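Local coordinates for iron-binding protein (Staphylococcus epidermidis, PDB 4M7O) that probably binds iron or an iron complex as the solute-binding component of an uptake system in Staphylococcus epidermidis, at residues 161-166 / 216-221; 173-178 / 193-198; 208-213 / 239-244; 226-231 / 249-254. All coordinates share one frame; numbering follows the deposited sequence.

Contact 1. Residues 161-166 / 216-221; sequences QEVFME and ILISTE
The Phe164 ring and Leu217 pack on one face of a parallel strand pair in the C-terminal alpha/beta lobe of this periplasmic binding protein fold. Leu217 CD2 approaches the ring obliquely, 4.2 Å from Phe164 CD2, and also touches CB of Phe164. At the ring edge, in its plane, lies Glu166 OE1; that carboxylate is hydrogen-bonded to Tyr228 and salt-bridged to Arg235. Ile216 CD1 sits over one face of a second flat group, the amide of Gln161, closest to OE1 at 3.9 Å; the amide's polar atoms bond to Arg248 and the carbonyl of Ile275. Strands 162-166 and 216-219 run 20° apart. Phe164 uses both N and O toward the partner strand, to Ile216 O and Ile218 N, and Glu166 does likewise toward Ile218 O and Thr220 N. The bond from Ile216 N to Glu162 O is the longest of the main-chain set, 3.3 Å and bent to 141°. Val163, Met165, Ile216 and Ile218 share the other face, where helix 181-188 packs on Val163 and Met165; there Val163 CG1 meets Ile218 CD1 at 4.0 Å. Selenomethionine Met165 lies side by side with Ile218, its SE 4.2 Å from Ile218 CB. Bending of this chain at chi2 and chi3 turns its end toward Thr220, whose CG2 presses on Met165 CE at a tight 3.5 Å.

Contact 2. Residues 173-178 / 193-198; sequences IYTAGK and NSFDDV
Thr175 and Phe195 meet obliquely: the methyl CG2 of Thr175 rests between CB and CG of Phe195, 4.0 Å from CG. Thr175 OG1, anti to its backbone N (chi1 -176°), turns instead to a water that donates to it and to Asn193 OD1, at 2.6 Å from OG1; the same hydroxyl bonds to the carbonyl of Met165. The Asn193 amide lies with Ala176 O in its own plane, and ND2 reaches that oxygen at 2.8 Å in an almost straight bond, 174° at the hydrogen, while also bonding to Asn183. Its OD1 is gripped twice, by the water and by Phe195 N, which stands above the carbonyl plane. Between these groups the backbone of Gly177 slips close to the turn, its CA 3.3 Å from Phe195 O and 3.4 Å from Val198 O, with Val198 CG2 packing on the same carbon. Lys178 N is hydrogen-bonded to Val198 O at 2.8 Å. Beyond it, the Lys178 side chain lies alongside Asp196, pointing the same way: CD meets Asp196 O at 3.4 Å, but NZ stays 4.7 Å from Asp196 OD2, so their attraction is at most long-range. The pairing joins the end of strand 174-176 to an Asx turn at Asn193, from which the chain runs into a type I beta turn, Phe195 to Val198, between strands 192-193 and 201-203.

Contact 3. Residues 208-213 / 239-244; sequences SIIKRN and DKINAV
Ile209 makes the first, light touch on Ile241, with CG2 4.3 Å from its CD1. One residue on, Ile210 crosses Ile241 at about a right angle: CG1 lies 4.0 Å from Ile241 CD1, which also rests near CA of Ile210, so the methyl end of Ile241 leans on both backbone and side chain of the helix. Helix 206-212 then ends, and Asn213 leaves it with positive phi (47°). Its CG is anti to the backbone N, and the amide beyond reaches helix 242-245. Asn213 OD1 accepts from Asn242 N at 2.7 Å, in the carbonyl plane and virtually straight. The two side-chain amides stand 81° apart. Asn213 ND2 makes a weak bond to Asn242 OD1, 2.9 Å long but bent to 123°, while Asn213 OD1 and Asn242 OD1, two acceptors, sit only 3.0 Å apart without bonding. Pro214, next in the chain, also touches Ile241. Asn242 ND2 turns to Asp215, a firmer partner just past the first helix. The result is a junction of two helix ends: a residue in the left-handed backbone region, following one helix, accepts the first backbone N-H of the next through its side chain, just after the N-cap position at Ile241.

Contact 4. Residues 226-231 / 249-254; sequences SDYIEM and IETVDG
Tyr228 and Ile249 form the tight part: Ile249 CG2 lies obliquely 3.5 Å from Tyr228 CD2 and 3.7 Å from CE2. The same ring carbon, Tyr228 CD2, passes 3.6 Å from the carbonyl O of Glu250. Thr251 and Tyr228 slide past each other in opposite directions, bringing Thr251 CG2 to 3.5 Å from Tyr228 CB, while Thr251 OG1 is hydrogen-bonded to the carbonyl of Lys223. CG of Tyr228 is anti to the backbone N (chi1 -177°), and the ring beyond it lies against strand 249-251; its hydroxyl is hydrogen-bonded to Glu166. No hydrogen bond joins the two segments. The looser side begins at partly exposed Ile229, where CG1 adds a lighter contact to Ile249 CG2 at 3.8 Å. Ser226, Asp227 and Glu230 bring polar side chains to the solvent-exposed part of the helix. The short helix and strand axes approach to 7.9 Å with their directions 134° apart. Helix 225-234 thus lies across the sheet, also covering Leu217 and Ser219 of neighbouring strand 216-219; strand 249-251 is parallel to that strand, and helices 225-234 and 242-245 both belong to the beta-alpha-beta crossover connecting them.

Contacts 1, 2 and 4 are largely buried and all reach one mixed sheet, whereas contact 3, its centre about 27 Å from the centre of the chain, is only partly buried. Contact 1 is strand pairing by regular backbone bonds; contact 4 lays a helix on the sheet mainly by side-chain packing, with no hydrogen bond between the segments; contact 2 joins a strand end to a turn with amide and water bonds. Contact 3 joins helix ends through asparagine amides and isoleucines. Neighbours interlock: Phe164 packs on Phe195 and Thr175 of contact 2 and on Ile209 of contact 3. Arg212 ties the 193-198 turn to helix 206-212 through a salt bridge to Asp197. Contacts 2 and 4 do not touch.

Contact 1. Residues 161-166 / 216-221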
loop_
_atom_site.group_PDB
_atom_site.type_symbol
_atom_site.label_atom_id
_atom_site.label_comp_id
_atom_site.label_asym_id
_atom_site.label_seq_id
_atom_site.Cartn_x
_atom_site.Cartn_y
_atom_site.Cartn_z
ATOM N N GLN A 161 11.786 -11.093 17.292
ATOM C CA GLN A 161 10.520 -10.520 17.746
ATOM C C GLN A 161 9.310 -10.895 16.899
ATOM O O GLN A 161 9.359 -10.809 15.666
ATOM C CB GLN A 161 10.623 -9.000 17.821
ATOM C CG GLN A 161 11.390 -8.497 19.030
ATOM C CD GLN A 161 11.477 -6.999 19.039
ATOM O OE1 GLN A 161 11.167 -6.350 20.041
ATOM N NE2 GLN A 161 11.885 -6.430 17.907
ATOM N N GLU A 162 8.225 -11.285 17.573
ATOM C CA GLU A 162 6.987 -11.682 16.903
ATOM C C GLU A 162 5.926 -10.564 16.896
ATOM O O GLU A 162 5.542 -10.029 17.942
ATOM C CB GLU A 162 6.427 -12.982 17.505
ATOM C CG GLU A 162 7.460 -14.115 17.590
ATOM C CD GLU A 162 6.864 -15.490 17.343
ATOM O OE1 GLU A 162 7.640 -16.443 17.113
ATOM O OE2 GLU A 162 5.623 -15.623 17.373
ATOM N N VAL A 163 5.452 -10.232 15.704
ATOM C CA VAL A 163 4.601 -9.069 15.510
ATOM C C VAL A 163 3.201 -9.483 15.076
ATOM O O VAL A 163 3.040 -10.292 14.159
ATOM C CB VAL A 163 5.185 -8.156 14.437
ATOM C CG1 VAL A 163 4.277 -6.952 14.210
ATOM C CG2 VAL A 163 6.608 -7.727 14.817
ATOM N N PHE A 164 2.192 -8.937 15.746
ATOM C CA PHE A 164 0.813 -9.159 15.360
ATOM C C PHE A 164 0.329 -7.928 14.598
ATOM O O PHE A 164 0.390 -6.807 15.117
ATOM C CB PHE A 164 -0.059 -9.409 16.591
ATOM C CG PHE A 164 -1.531 -9.472 16.283
ATOM C CD1 PHE A 164 -2.077 -10.589 15.670
ATOM C CD2 PHE A 164 -2.371 -8.426 16.604
ATOM C CE1 PHE A 164 -3.428 -10.649 15.377
ATOM C CE2 PHE A 164 -3.734 -8.493 16.304
ATOM C CZ PHE A 164 -4.253 -9.594 15.689
HETATM N N MSE A 165 -0.114 -8.129 13.357
HETATM C CA MSE A 165 -0.635 -7.034 12.547
HETATM C C MSE A 165 -2.149 -7.083 12.641
HETATM O O MSE A 165 -2.782 -8.057 12.215
HETATM C CB MSE A 165 -0.221 -7.198 11.084
HETATM C CG MSE A 165 1.266 -7.369 10.850
HETATM SE SE MSE A 165 2.304 -5.744 11.152
HETATM C CE MSE A 165 1.397 -4.572 9.896
ATOM N N GLU A 166 -2.739 -6.047 13.216
ATOM C CA GLU A 166 -4.185 -5.999 13.329
ATOM C C GLU A 166 -4.742 -5.153 12.192
ATOM O O GLU A 166 -4.564 -3.925 12.187
ATOM C CB GLU A 166 -4.571 -5.394 14.674
ATOM C CG GLU A 166 -6.066 -5.369 14.916
ATOM C CD GLU A 166 -6.403 -5.136 16.369
ATOM O OE1 GLU A 166 -5.547 -5.423 17.243
ATOM O OE2 GLU A 166 -7.531 -4.680 16.647
ATOM N N ILE A 216 4.809 -7.526 19.938
ATOM C CA ILE A 216 4.449 -6.200 19.458
ATOM C C ILE A 216 3.078 -6.288 18.788
ATOM O O ILE A 216 2.827 -7.231 18.035
ATOM C CB ILE A 216 5.466 -5.709 18.399
ATOM C CG1 ILE A 216 6.905 -5.842 18.923
ATOM C CG2 ILE A 216 5.160 -4.283 17.963
ATOM C CD1 ILE A 216 7.967 -5.416 17.944
ATOM N N LEU A 217 2.190 -5.333 19.074
ATOM C CA LEU A 217 0.908 -5.227 18.358
ATOM C C LEU A 217 0.964 -3.992 17.473
ATOM O O LEU A 217 1.359 -2.904 17.919
ATOM C CB LEU A 217 -0.267 -5.082 19.328
ATOM C CG LEU A 217 -0.308 -6.014 20.545
ATOM C CD1 LEU A 217 -1.549 -5.744 21.419
ATOM C CD2 LEU A 217 -0.323 -7.462 20.087
ATOM N N ILE A 218 0.595 -4.147 16.209
ATOM C CA ILE A 218 0.522 -2.987 15.325
ATOM C C ILE A 218 -0.813 -2.979 14.617
ATOM O O ILE A 218 -1.106 -3.892 13.842
ATOM C CB ILE A 218 1.629 -3.008 14.257
ATOM C CG1 ILE A 218 3.003 -3.122 14.921
ATOM C CG2 ILE A 218 1.534 -1.766 13.340
ATOM C CD1 ILE A 218 4.151 -2.992 13.974
ATOM N N SER A 219 -1.625 -1.960 14.888
ATOM C CA SER A 219 -2.875 -1.774 14.156
ATOM C C SER A 219 -2.640 -0.969 12.884
ATOM O O SER A 219 -1.943 0.048 12.899
ATOM C CB SER A 219 -3.894 -1.035 15.009
ATOM O OG SER A 219 -4.900 -0.505 14.163
ATOM N N THR A 220 -3.225 -1.411 11.778
ATOM C CA THR A 220 -2.988 -0.730 10.510
ATOM C C THR A 220 -4.190 0.067 10.049
ATOM O O THR A 220 -4.320 0.369 8.866
ATOM C CB THR A 220 -2.590 -1.723 9.413
ATOM O OG1 THR A 220 -3.675 -2.637 9.178
ATOM C CG2 THR A 220 -1.368 -2.496 9.851
ATOM N N GLU A 221 -5.070 0.408 10.982
ATOM C CA GLU A 221 -6.329 1.043 10.611
ATOM C C GLU A 221 -6.253 2.557 10.628
ATOM O O GLU A 221 -7.232 3.225 10.320
ATOM C CB GLU A 221 -7.453 0.576 11.526
ATOM C CG GLU A 221 -7.843 -0.858 11.316
ATOM C CD GLU A 221 -9.098 -1.214 12.064
ATOM O OE1 GLU A 221 -8.984 -1.607 13.240
ATOM O OE2 GLU A 221 -10.199 -1.092 11.482
#

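Contact 2. Residues 173-178 / 193-198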
loop_
_atom_site.group_PDB
_atom_site.type_symbol
_atom_site.label_atom_id
_atom_site.label_comp_id
_atom_site.label_asym_id
_atom_site.label_seq_id
_atom_site.Cartn_x
_atom_site.Cartn_y
_atom_site.Cartn_z
ATOM N N ILE A 173 -11.751 -9.302 14.838
ATOM C CA ILE A 173 -10.372 -8.869 14.634
ATOM C C ILE A 173 -9.785 -9.636 13.461
ATOM O O ILE A 173 -9.932 -10.861 13.368
ATOM C CB ILE A 173 -9.528 -9.173 15.878
ATOM C CG1 ILE A 173 -10.174 -8.516 17.092
ATOM C CG2 ILE A 173 -8.093 -8.709 15.681
ATOM C CD1 ILE A 173 -9.539 -8.920 18.410
ATOM N N TYR A 174 -9.091 -8.930 12.585
ATOM C CA TYR A 174 -8.438 -9.572 11.451
ATOM C C TYR A 174 -6.954 -9.318 11.487
ATOM O O TYR A 174 -6.505 -8.224 11.839
ATOM C CB TYR A 174 -8.989 -9.036 10.127
ATOM C CG TYR A 174 -10.308 -9.672 9.706
ATOM C CD1 TYR A 174 -11.491 -9.372 10.368
ATOM C CD2 TYR A 174 -10.369 -10.556 8.633
ATOM C CE1 TYR A 174 -12.725 -9.953 9.965
ATOM C CE2 TYR A 174 -11.601 -11.128 8.215
ATOM C CZ TYR A 174 -12.765 -10.823 8.889
ATOM O OH TYR A 174 -13.959 -11.416 8.499
ATOM N N THR A 175 -6.186 -10.317 11.083
ATOM C CA THR A 175 -4.755 -10.137 10.990
ATOM C C THR A 175 -4.335 -10.351 9.563
ATOM O O THR A 175 -5.139 -10.774 8.734
ATOM C CB THR A 175 -3.999 -11.122 11.882
ATOM O OG1 THR A 175 -2.596 -10.833 11.809
ATOM C CG2 THR A 175 -4.243 -12.539 11.422
ATOM N N ALA A 176 -3.069 -10.058 9.286
ATOM C CA ALA A 176 -2.486 -10.293 7.975
ATOM C C ALA A 176 -1.441 -11.392 8.091
ATOM O O ALA A 176 -0.472 -11.261 8.833
ATOM C CB ALA A 176 -1.859 -9.023 7.441
ATOM N N GLY A 177 -1.640 -12.482 7.360
ATOM C CA GLY A 177 -0.686 -13.579 7.383
ATOM C C GLY A 177 0.218 -13.501 6.166
ATOM O O GLY A 177 0.537 -12.407 5.690
ATOM N N LYS A 178 0.633 -14.657 5.661
ATOM C CA LYS A 178 1.487 -14.708 4.481
ATOM C C LYS A 178 0.755 -14.206 3.242
ATOM O O LYS A 178 -0.471 -14.064 3.250
ATOM C CB LYS A 178 1.992 -16.131 4.248
ATOM C CG LYS A 178 3.236 -16.477 5.048
ATOM C CD LYS A 178 3.692 -17.899 4.746
ATOM C CE LYS A 178 5.198 -18.044 4.910
ATOM N NZ LYS A 178 5.659 -17.670 6.273
ATOM N N ASN A 193 6.075 -12.921 11.783
ATOM C CA ASN A 193 4.643 -12.645 11.816
ATOM C C ASN A 193 3.992 -13.644 12.764
ATOM O O ASN A 193 4.132 -14.858 12.568
ATOM C CB ASN A 193 4.081 -12.787 10.396
ATOM C CG ASN A 193 2.605 -12.416 10.289
ATOM O OD1 ASN A 193 1.838 -12.528 11.254
ATOM N ND2 ASN A 193 2.192 -12.009 9.090
ATOM N N SER A 194 3.301 -13.155 13.798
ATOM C CA SER A 194 2.636 -14.053 14.761
ATOM C C SER A 194 1.729 -15.065 14.064
ATOM O O SER A 194 1.498 -16.151 14.575
ATOM C CB SER A 194 1.780 -13.263 15.750
ATOM O OG SER A 194 2.562 -12.589 16.702
ATOM N N PHE A 195 1.219 -14.691 12.900
ATOM C CA PHE A 195 0.317 -15.550 12.143
ATOM C C PHE A 195 0.854 -15.888 10.759
ATOM O O PHE A 195 0.154 -15.739 9.754
ATOM C CB PHE A 195 -1.073 -14.908 12.067
ATOM C CG PHE A 195 -1.832 -15.003 13.361
ATOM C CD1 PHE A 195 -2.614 -16.110 13.637
ATOM C CD2 PHE A 195 -1.731 -14.007 14.317
ATOM C CE1 PHE A 195 -3.307 -16.213 14.836
ATOM C CE2 PHE A 195 -2.416 -14.101 15.520
ATOM C CZ PHE A 195 -3.207 -15.205 15.780
ATOM N N ASP A 196 2.091 -16.376 10.717
ATOM C CA ASP A 196 2.702 -16.785 9.458
ATOM C C ASP A 196 2.100 -18.094 8.961
ATOM O O ASP A 196 2.356 -18.504 7.825
ATOM C CB ASP A 196 4.230 -16.890 9.577
ATOM C CG ASP A 196 4.680 -17.874 10.651
ATOM O OD1 ASP A 196 3.849 -18.659 11.160
ATOM O OD2 ASP A 196 5.888 -17.875 10.981
ATOM N N ASP A 197 1.294 -18.729 9.813
ATOM C CA ASP A 197 0.610 -19.973 9.462
ATOM C C ASP A 197 -0.681 -19.771 8.660
ATOM O O ASP A 197 -1.256 -20.739 8.165
ATOM C CB ASP A 197 0.332 -20.824 10.710
ATOM C CG ASP A 197 -0.562 -20.119 11.728
ATOM O OD1 ASP A 197 -0.475 -18.882 11.862
ATOM O OD2 ASP A 197 -1.346 -20.813 12.410
ATOM N N VAL A 198 -1.138 -18.527 8.529
ATOM C CA VAL A 198 -2.330 -18.245 7.721
ATOM C C VAL A 198 -1.972 -17.429 6.475
ATOM O O VAL A 198 -0.888 -16.852 6.398
ATOM C CB VAL A 198 -3.424 -17.513 8.527
ATOM C CG1 VAL A 198 -3.685 -18.232 9.843
ATOM C CG2 VAL A 198 -3.026 -16.069 8.789
HETATM O O HOH W 1 -0.136 -10.908 12.685
#

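Contact 3. Residues 208-213 / 239-244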
loop_
_atom_site.group_PDB
_atom_site.type_symbol
_atom_site.label_atom_id
_atom_site.label_comp_id
_atom_site.label_asym_id
_atom_site.label_seq_id
_atom_site.Cartn_x
_atom_site.Cartn_y
_atom_site.Cartn_z
ATOM N N SER A 208 -7.008 -16.833 20.470
ATOM C CA SER A 208 -5.946 -17.198 19.542
ATOM C C SER A 208 -4.754 -16.235 19.586
ATOM O O SER A 208 -3.599 -16.667 19.603
ATOM C CB SER A 208 -6.523 -17.265 18.127
ATOM O OG SER A 208 -5.706 -18.035 17.270
ATOM N N ILE A 209 -5.035 -14.932 19.590
ATOM C CA ILE A 209 -3.984 -13.924 19.704
ATOM C C ILE A 209 -3.246 -14.057 21.046
ATOM O O ILE A 209 -2.013 -14.007 21.091
ATOM C CB ILE A 209 -4.556 -12.494 19.564
ATOM C CG1 ILE A 209 -5.323 -12.352 18.243
ATOM C CG2 ILE A 209 -3.444 -11.459 19.617
ATOM C CD1 ILE A 209 -6.245 -11.138 18.199
ATOM N N ILE A 210 -3.999 -14.218 22.135
ATOM C CA ILE A 210 -3.397 -14.332 23.466
ATOM C C ILE A 210 -2.447 -15.518 23.517
ATOM O O ILE A 210 -1.350 -15.413 24.053
ATOM C CB ILE A 210 -4.474 -14.465 24.566
ATOM C CG1 ILE A 210 -5.145 -13.111 24.805
ATOM C CG2 ILE A 210 -3.884 -15.006 25.872
ATOM C CD1 ILE A 210 -6.483 -13.212 25.515
ATOM N N LYS A 211 -2.861 -16.638 22.933
ATOM C CA LYS A 211 -2.030 -17.840 22.926
ATOM C C LYS A 211 -0.745 -17.646 22.118
ATOM O O LYS A 211 0.313 -18.134 22.522
ATOM C CB LYS A 211 -2.826 -19.030 22.395
ATOM C CG LYS A 211 -2.183 -20.371 22.641
ATOM C CD LYS A 211 -3.058 -21.468 22.077
ATOM C CE LYS A 211 -2.684 -22.819 22.638
ATOM N NZ LYS A 211 -3.879 -23.713 22.687
ATOM N N ARG A 212 -0.831 -16.931 20.991
ATOM C CA ARG A 212 0.344 -16.664 20.159
ATOM C C ARG A 212 1.325 -15.745 20.867
ATOM O O ARG A 212 2.521 -15.725 20.544
ATOM C CB ARG A 212 -0.054 -16.018 18.825
ATOM C CG ARG A 212 -0.856 -16.913 17.910
ATOM C CD ARG A 212 -0.071 -18.126 17.469
ATOM N NE ARG A 212 -0.922 -19.063 16.741
ATOM C CZ ARG A 212 -0.985 -19.150 15.416
ATOM N NH1 ARG A 212 -1.796 -20.035 14.847
ATOM N NH2 ARG A 212 -0.234 -18.362 14.659
ATOM N N ASN A 213 0.808 -14.976 21.822
ATOM C CA ASN A 213 1.625 -14.099 22.660
ATOM C C ASN A 213 2.644 -13.234 21.904
ATOM O O ASN A 213 3.848 -13.353 22.132
ATOM C CB ASN A 213 2.328 -14.938 23.741
ATOM C CG ASN A 213 2.894 -14.099 24.847
ATOM O OD1 ASN A 213 2.682 -12.890 24.889
ATOM N ND2 ASN A 213 3.623 -14.736 25.764
ATOM N N ASP A 239 -4.213 -8.390 28.830
ATOM C CA ASP A 239 -3.312 -8.013 29.924
ATOM C C ASP A 239 -2.057 -8.861 29.987
ATOM O O ASP A 239 -0.980 -8.364 30.319
ATOM C CB ASP A 239 -4.024 -8.147 31.274
ATOM C CG ASP A 239 -4.778 -6.895 31.665
ATOM O OD1 ASP A 239 -4.709 -5.896 30.912
ATOM O OD2 ASP A 239 -5.426 -6.910 32.738
ATOM N N LYS A 240 -2.212 -10.146 29.682
ATOM C CA LYS A 240 -1.129 -11.115 29.781
ATOM C C LYS A 240 -0.029 -10.900 28.738
ATOM O O LYS A 240 1.155 -10.904 29.075
ATOM C CB LYS A 240 -1.698 -12.534 29.669
ATOM C CG LYS A 240 -2.602 -12.927 30.834
ATOM C CD LYS A 240 -2.580 -14.427 31.074
ATOM C CE LYS A 240 -2.746 -14.748 32.555
ATOM N NZ LYS A 240 -1.776 -14.003 33.405
ATOM N N ILE A 241 -0.441 -10.691 27.485
ATOM C CA ILE A 241 0.433 -10.651 26.302
ATOM C C ILE A 241 1.753 -9.862 26.453
ATOM O O ILE A 241 1.746 -8.764 27.021
ATOM C CB ILE A 241 -0.372 -10.098 25.102
ATOM C CG1 ILE A 241 -1.617 -10.955 24.850
ATOM C CG2 ILE A 241 0.477 -10.004 23.841
ATOM C CD1 ILE A 241 -2.478 -10.409 23.698
ATOM N N ASN A 242 2.864 -10.440 25.961
ATOM C CA ASN A 242 4.197 -9.807 25.956
ATOM C C ASN A 242 4.060 -8.317 25.580
ATOM O O ASN A 242 4.433 -7.429 26.340
ATOM C CB ASN A 242 5.126 -10.470 24.905
ATOM C CG ASN A 242 5.789 -11.796 25.368
ATOM O OD1 ASN A 242 5.310 -12.490 26.256
ATOM N ND2 ASN A 242 6.901 -12.150 24.716
ATOM N N ALA A 243 3.489 -8.072 24.397
ATOM C CA ALA A 243 3.320 -6.717 23.850
ATOM C C ALA A 243 2.637 -5.730 24.791
ATOM O O ALA A 243 3.058 -4.588 24.894
ATOM C CB ALA A 243 2.568 -6.773 22.534
ATOM N N VAL A 244 1.571 -6.158 25.454
ATOM C CA VAL A 244 0.850 -5.261 26.346
ATOM C C VAL A 244 1.670 -4.960 27.601
ATOM O O VAL A 244 1.710 -3.814 28.045
ATOM C CB VAL A 244 -0.540 -5.808 26.719
ATOM C CG1 VAL A 244 -1.294 -4.803 27.577
ATOM C CG2 VAL A 244 -1.336 -6.129 25.459
#

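Contact 4. Residues 226-231 / 249-254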
loop_
_atom_site.group_PDB
_atom_site.type_symbol
_atom_site.label_atom_id
_atom_site.label_comp_id
_atom_site.label_asym_id
_atom_site.label_seq_id
_atom_site.Cartn_x
_atom_site.Cartn_y
_atom_site.Cartn_z
ATOM N N SER A 226 -3.331 6.407 21.049
ATOM C CA SER A 226 -4.079 6.356 22.305
ATOM C C SER A 226 -5.392 5.584 22.166
ATOM O O SER A 226 -5.827 4.924 23.108
ATOM C CB SER A 226 -4.360 7.769 22.818
ATOM O OG SER A 226 -5.128 8.509 21.880
ATOM N N ASP A 227 -6.019 5.673 20.994
ATOM C CA ASP A 227 -7.285 4.979 20.741
ATOM C C ASP A 227 -7.109 3.467 20.659
ATOM O O ASP A 227 -7.921 2.707 21.200
ATOM C CB ASP A 227 -7.947 5.492 19.455
ATOM C CG ASP A 227 -8.696 6.797 19.664
ATOM O OD1 ASP A 227 -8.499 7.445 20.716
ATOM O OD2 ASP A 227 -9.477 7.180 18.767
ATOM N N TYR A 228 -6.052 3.030 19.980
ATOM C CA TYR A 228 -5.785 1.603 19.877
ATOM C C TYR A 228 -5.383 1.065 21.240
ATOM O O TYR A 228 -5.768 -0.047 21.606
ATOM C CB TYR A 228 -4.708 1.318 18.834
ATOM C CG TYR A 228 -4.421 -0.155 18.626
ATOM C CD1 TYR A 228 -5.448 -1.061 18.386
ATOM C CD2 TYR A 228 -3.125 -0.633 18.643
ATOM C CE1 TYR A 228 -5.183 -2.404 18.182
ATOM C CE2 TYR A 228 -2.849 -1.975 18.445
ATOM C CZ TYR A 228 -3.875 -2.858 18.217
ATOM O OH TYR A 228 -3.589 -4.192 18.017
ATOM N N ILE A 229 -4.631 1.868 21.992
ATOM C CA ILE A 229 -4.246 1.502 23.351
ATOM C C ILE A 229 -5.482 1.308 24.228
ATOM O O ILE A 229 -5.542 0.358 25.009
ATOM C CB ILE A 229 -3.284 2.541 23.991
ATOM C CG1 ILE A 229 -1.913 2.509 23.310
ATOM C CG2 ILE A 229 -3.092 2.275 25.473
ATOM C CD1 ILE A 229 -0.977 3.614 23.777
ATOM N N GLU A 230 -6.482 2.177 24.081
ATOM C CA GLU A 230 -7.694 2.042 24.893
ATOM C C GLU A 230 -8.520 0.814 24.503
ATOM O O GLU A 230 -9.072 0.137 25.370
ATOM C CB GLU A 230 -8.540 3.320 24.870
ATOM C CG GLU A 230 -7.858 4.524 25.533
ATOM C CD GLU A 230 -7.473 4.280 26.996
ATOM O OE1 GLU A 230 -8.346 3.855 27.781
ATOM O OE2 GLU A 230 -6.297 4.515 27.364
HETATM N N MSE A 231 -8.591 0.515 23.209
HETATM C CA MSE A 231 -9.259 -0.702 22.766
HETATM C C MSE A 231 -8.603 -1.939 23.369
HETATM O O MSE A 231 -9.288 -2.835 23.852
HETATM C CB MSE A 231 -9.219 -0.812 21.247
HETATM C CG MSE A 231 -10.035 0.225 20.512
HETATM SE SE MSE A 231 -9.664 0.075 18.595
HETATM C CE MSE A 231 -9.739 -1.878 18.486
ATOM N N ILE A 249 2.675 -1.265 21.766
ATOM C CA ILE A 249 1.391 -1.130 21.086
ATOM C C ILE A 249 1.488 0.072 20.162
ATOM O O ILE A 249 1.635 1.202 20.634
ATOM C CB ILE A 249 0.275 -0.884 22.118
ATOM C CG1 ILE A 249 0.178 -2.056 23.088
ATOM C CG2 ILE A 249 -1.071 -0.669 21.457
ATOM C CD1 ILE A 249 -0.799 -1.798 24.209
ATOM N N GLU A 250 1.433 -0.152 18.848
ATOM C CA GLU A 250 1.641 0.939 17.890
ATOM C C GLU A 250 0.537 0.967 16.840
ATOM O O GLU A 250 -0.185 -0.012 16.662
ATOM C CB GLU A 250 2.999 0.800 17.188
ATOM C CG GLU A 250 4.178 0.496 18.109
ATOM C CD GLU A 250 4.665 1.711 18.884
ATOM O OE1 GLU A 250 4.320 2.851 18.505
ATOM O OE2 GLU A 250 5.403 1.524 19.878
ATOM N N THR A 251 0.409 2.095 16.149
ATOM C CA THR A 251 -0.558 2.199 15.066
ATOM C C THR A 251 0.110 2.738 13.835
ATOM O O THR A 251 1.043 3.536 13.915
ATOM C CB THR A 251 -1.699 3.145 15.390
ATOM O OG1 THR A 251 -1.184 4.474 15.517
ATOM C CG2 THR A 251 -2.356 2.734 16.680
ATOM N N VAL A 252 -0.393 2.320 12.688
ATOM C CA VAL A 252 0.126 2.821 11.429
ATOM C C VAL A 252 -1.070 2.991 10.489
ATOM O O VAL A 252 -2.124 2.384 10.724
ATOM C CB VAL A 252 1.199 1.834 10.924
ATOM C CG1 VAL A 252 0.583 0.688 10.105
ATOM C CG2 VAL A 252 2.278 2.559 10.195
ATOM N N ASP A 253 -0.955 3.856 9.483
ATOM C CA ASP A 253 -1.991 3.954 8.450
ATOM C C ASP A 253 -1.612 2.978 7.344
ATOM O O ASP A 253 -0.750 3.280 6.504
ATOM C CB ASP A 253 -2.087 5.377 7.884
ATOM C CG ASP A 253 -3.276 5.557 6.929
ATOM O OD1 ASP A 253 -3.594 4.636 6.136
ATOM O OD2 ASP A 253 -3.901 6.638 6.966
ATOM N N GLY A 254 -2.264 1.817 7.348
ATOM C CA GLY A 254 -1.859 0.694 6.523
ATOM C C GLY A 254 -1.855 1.016 5.050
ATOM O O GLY A 254 -0.952 0.591 4.316
#